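Local coordinates for protein proteinase K (Serratia sp., PDB 2B6N) that probably hydrolyses peptide bonds as a calcium-binding, proteinase K-like serine endopeptidase of the subtilase family, made by a psychrotrophic bacterium, at residues V33-D39 against V91-R97. Sequence-based numbering, arbitrary orientation.
Sequences VTAFVID and VNVVGVR
Strands 34-39 and 92-97 run parallel as neighbours in the central sheet of the subtilisin-like fold, their axes 4.7 Å apart at closest approach and inclined by 25°. Six backbone hydrogen bonds join them, from Asn92 N to Val33 O at one end to Asp39 N to Val96 O at the other; Ala35 N to Asn92 O, at 2.8 Å, is nearly straight (173°). Asn92 ND2 adds a weak second bond to Val33 O. On the face carrying Thr34, Phe36 and Ile38, Val94 CB meets Phe36 CD2 obliquely at 3.6 Å, while Val96 CG2 lies at the ring edge, 4.2 Å from CD2. Thr34 CG2 sits over one ring face, toward its rim, and also touches Val94 CG2 at 3.6 Å. Helix 107-120 covers this face through Trp116 and Val117. The other face is packed by helix 72-81, with Ile80 against Ala35 and Val37. Asp39, the predicted charge-relay aspartate, ends its strand here and hydrogen-bonds His72 through OD1; Arg97 extends toward salt bridges with Asp58 and Asp61. With CG2 anti to the carbonyl carbon, Val37 reaches back along the strand, placing CG2 4.0 Å from Val93 CG1.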
ATOM      1  N   VAL A  33      -2.958  10.093  11.453  1.00  9.79           N
ATOM      2  CA  VAL A  33      -3.213   9.781  10.039  1.00  9.14           C
ATOM      3  C   VAL A  33      -4.123   8.554   9.923  1.00  8.91           C
ATOM      4  O   VAL A  33      -4.077   7.661  10.774  1.00  8.77           O
ATOM      5  CB  VAL A  33      -1.875   9.501   9.266  1.00  8.67           C
ATOM      6  CG1 VAL A  33      -2.126   9.208   7.775  1.00  8.10           C
ATOM      7  CG2 VAL A  33      -0.916  10.670   9.402  1.00  9.22           C
ATOM      8  N   THR A  34      -4.967   8.523   8.888  1.00  8.79           N
ATOM      9  CA  THR A  34      -5.838   7.377   8.652  1.00  8.39           C
ATOM     10  C   THR A  34      -5.501   6.752   7.301  1.00  8.54           C
ATOM     11  O   THR A  34      -5.381   7.445   6.293  1.00  7.40           O
ATOM     12  CB  THR A  34      -7.327   7.788   8.683  1.00  9.45           C
ATOM     13  OG1 THR A  34      -7.619   8.361   9.958  1.00  9.62           O
ATOM     14  CG2 THR A  34      -8.236   6.567   8.499  1.00  9.44           C
ATOM     15  N   ALA A  35      -5.320   5.438   7.307  1.00  8.02           N
ATOM     16  CA  ALA A  35      -5.015   4.700   6.098  1.00  8.26           C
ATOM     17  C   ALA A  35      -6.227   3.863   5.753  1.00  7.69           C
ATOM     18  O   ALA A  35      -6.631   2.997   6.528  1.00  8.33           O
ATOM     19  CB  ALA A  35      -3.796   3.799   6.315  1.00  7.58           C
ATOM     20  N   PHE A  36      -6.792   4.134   4.587  1.00  7.29           N
ATOM     21  CA  PHE A  36      -7.959   3.414   4.068  1.00  6.62           C
ATOM     22  C   PHE A  36      -7.500   2.242   3.189  1.00  6.24           C
ATOM     23  O   PHE A  36      -6.794   2.425   2.197  1.00  6.50           O
ATOM     24  CB  PHE A  36      -8.851   4.390   3.300  1.00  6.92           C
ATOM     25  CG  PHE A  36      -9.484   5.430   4.183  1.00  6.75           C
ATOM     26  CD1 PHE A  36      -8.863   6.670   4.404  1.00  6.47           C
ATOM     27  CD2 PHE A  36     -10.695   5.163   4.815  1.00  8.37           C
ATOM     28  CE1 PHE A  36      -9.456   7.639   5.247  1.00  8.33           C
ATOM     29  CE2 PHE A  36     -11.300   6.121   5.654  1.00  9.65           C
ATOM     30  CZ  PHE A  36     -10.683   7.350   5.876  1.00  8.79           C
ATOM     31  N   VAL A  37      -7.891   1.031   3.568  1.00  6.10           N
ATOM     32  CA  VAL A  37      -7.427  -0.156   2.870  1.00  5.44           C
ATOM     33  C   VAL A  37      -8.565  -0.668   1.998  1.00  5.65           C
ATOM     34  O   VAL A  37      -9.525  -1.250   2.505  1.00  5.06           O
ATOM     35  CB  VAL A  37      -6.947  -1.231   3.866  1.00  6.12           C
ATOM     36  CG1 VAL A  37      -6.447  -2.478   3.105  1.00  5.63           C
ATOM     37  CG2 VAL A  37      -5.840  -0.653   4.761  1.00  4.70           C
ATOM     38  N   ILE A  38      -8.478  -0.390   0.702  1.00  5.81           N
ATOM     39  CA  ILE A  38      -9.546  -0.759  -0.246  1.00  5.68           C
ATOM     40  C   ILE A  38      -9.192  -2.130  -0.811  1.00  5.76           C
ATOM     41  O   ILE A  38      -8.279  -2.242  -1.612  1.00  5.10           O
ATOM     42  CB  ILE A  38      -9.677   0.298  -1.390  1.00  5.16           C
ATOM     43  CG1 ILE A  38      -9.885   1.705  -0.795  1.00  5.39           C
ATOM     44  CG2 ILE A  38     -10.824  -0.111  -2.372  1.00  4.75           C
ATOM     45  CD1 ILE A  38      -9.783   2.882  -1.804  1.00  5.19           C
ATOM     46  N   ASP A  39      -9.884  -3.173  -0.357  1.00  5.90           N
ATOM     47  CA  ASP A  39      -9.356  -4.522  -0.514  1.00  5.86           C
ATOM     48  C   ASP A  39     -10.434  -5.539  -0.114  1.00  6.65           C
ATOM     49  O   ASP A  39     -11.647  -5.265  -0.245  1.00  6.75           O
ATOM     50  CB  ASP A  39      -8.087  -4.663   0.371  1.00  6.04           C
ATOM     51  CG  ASP A  39      -7.061  -5.621  -0.199  1.00  8.23           C
ATOM     52  OD1 ASP A  39      -7.363  -6.849  -0.288  1.00  8.14           O
ATOM     53  OD2 ASP A  39      -5.934  -5.151  -0.525  1.00  7.74           O
ATOM     54  N   VAL A  91      -0.693   4.211  13.073  1.00  8.54           N
ATOM     55  CA  VAL A  91      -1.684   4.733  12.129  1.00  8.21           C
ATOM     56  C   VAL A  91      -3.070   4.159  12.431  1.00  8.40           C
ATOM     57  O   VAL A  91      -3.192   3.039  12.953  1.00  8.67           O
ATOM     58  CB  VAL A  91      -1.283   4.422  10.652  1.00  8.56           C
ATOM     59  CG1 VAL A  91      -1.555   2.965  10.288  1.00  6.84           C
ATOM     60  CG2 VAL A  91      -1.974   5.374   9.674  1.00  8.19           C
ATOM     61  N   ASN A  92      -4.117   4.927  12.133  1.00  8.07           N
ATOM     62  CA  ASN A  92      -5.475   4.369  12.124  1.00  9.66           C
ATOM     63  C   ASN A  92      -5.730   3.642  10.810  1.00  9.21           C
ATOM     64  O   ASN A  92      -5.312   4.110   9.754  1.00  9.03           O
ATOM     65  CB  ASN A  92      -6.496   5.477  12.342  1.00 10.22           C
ATOM     66  CG  ASN A  92      -6.224   6.232  13.604  1.00 15.04           C
ATOM     67  OD1 ASN A  92      -6.256   5.652  14.687  1.00 17.01           O
ATOM     68  ND2 ASN A  92      -5.884   7.523  13.479  1.00 18.80           N
ATOM     69  N   VAL A  93      -6.394   2.490  10.892  1.00  8.85           N
ATOM     70  CA  VAL A  93      -6.645   1.633   9.745  1.00  9.16           C
ATOM     71  C   VAL A  93      -8.151   1.516   9.575  1.00  8.41           C
ATOM     72  O   VAL A  93      -8.862   1.193  10.531  1.00  9.08           O
ATOM     73  CB  VAL A  93      -6.033   0.220   9.925  1.00  8.77           C
ATOM     74  CG1 VAL A  93      -6.435  -0.722   8.751  1.00  9.92           C
ATOM     75  CG2 VAL A  93      -4.506   0.309  10.033  1.00 10.51           C
ATOM     76  N   VAL A  94      -8.621   1.796   8.364  1.00  7.39           N
ATOM     77  CA  VAL A  94     -10.042   1.669   8.024  1.00  6.88           C
ATOM     78  C   VAL A  94     -10.228   0.738   6.821  1.00  6.53           C
ATOM     79  O   VAL A  94      -9.734   0.993   5.718  1.00  6.99           O
ATOM     80  CB  VAL A  94     -10.711   3.055   7.754  1.00  6.65           C
ATOM     81  CG1 VAL A  94     -12.194   2.856   7.329  1.00  8.38           C
ATOM     82  CG2 VAL A  94     -10.634   3.943   8.962  1.00  7.74           C
ATOM     83  N   GLY A  95     -10.957  -0.349   7.045  1.00  6.56           N
ATOM     84  CA  GLY A  95     -11.253  -1.298   5.978  1.00  6.13           C
ATOM     85  C   GLY A  95     -12.393  -0.844   5.076  1.00  6.23           C
ATOM     86  O   GLY A  95     -13.488  -0.481   5.551  1.00  6.37           O
ATOM     87  N   VAL A  96     -12.121  -0.839   3.774  1.00  5.66           N
ATOM     88  CA  VAL A  96     -13.138  -0.558   2.754  1.00  6.51           C
ATOM     89  C   VAL A  96     -13.180  -1.795   1.872  1.00  6.73           C
ATOM     90  O   VAL A  96     -12.291  -2.009   1.055  1.00  6.26           O
ATOM     91  CB  VAL A  96     -12.811   0.730   1.956  1.00  6.44           C
ATOM     92  CG1 VAL A  96     -13.936   1.062   0.977  1.00  6.34           C
ATOM     93  CG2 VAL A  96     -12.641   1.891   2.934  1.00  5.62           C
ATOM     94  N   ARG A  97     -14.188  -2.643   2.087  1.00  6.74           N
ATOM     95  CA  ARG A  97     -14.229  -3.942   1.407  1.00  6.43           C
ATOM     96  C   ARG A  97     -14.902  -3.858   0.037  1.00  7.08           C
ATOM     97  O   ARG A  97     -16.127  -3.604  -0.081  1.00  7.45           O
ATOM     98  CB  ARG A  97     -14.863  -5.020   2.314  1.00  5.62           C
ATOM     99  CG  ARG A  97     -15.046  -6.368   1.610  1.00  6.04           C
ATOM    100  CD  ARG A  97     -15.532  -7.446   2.584  1.00  7.71           C
ATOM    101  NE  ARG A  97     -15.560  -8.776   1.969  1.00 11.13           N
ATOM    102  CZ  ARG A  97     -16.632  -9.573   1.885  1.00 11.37           C
ATOM    103  NH1 ARG A  97     -17.812  -9.207   2.383  1.00  8.02           N
ATOM    104  NH2 ARG A  97     -16.512 -10.757   1.299  1.00 12.00           N
TER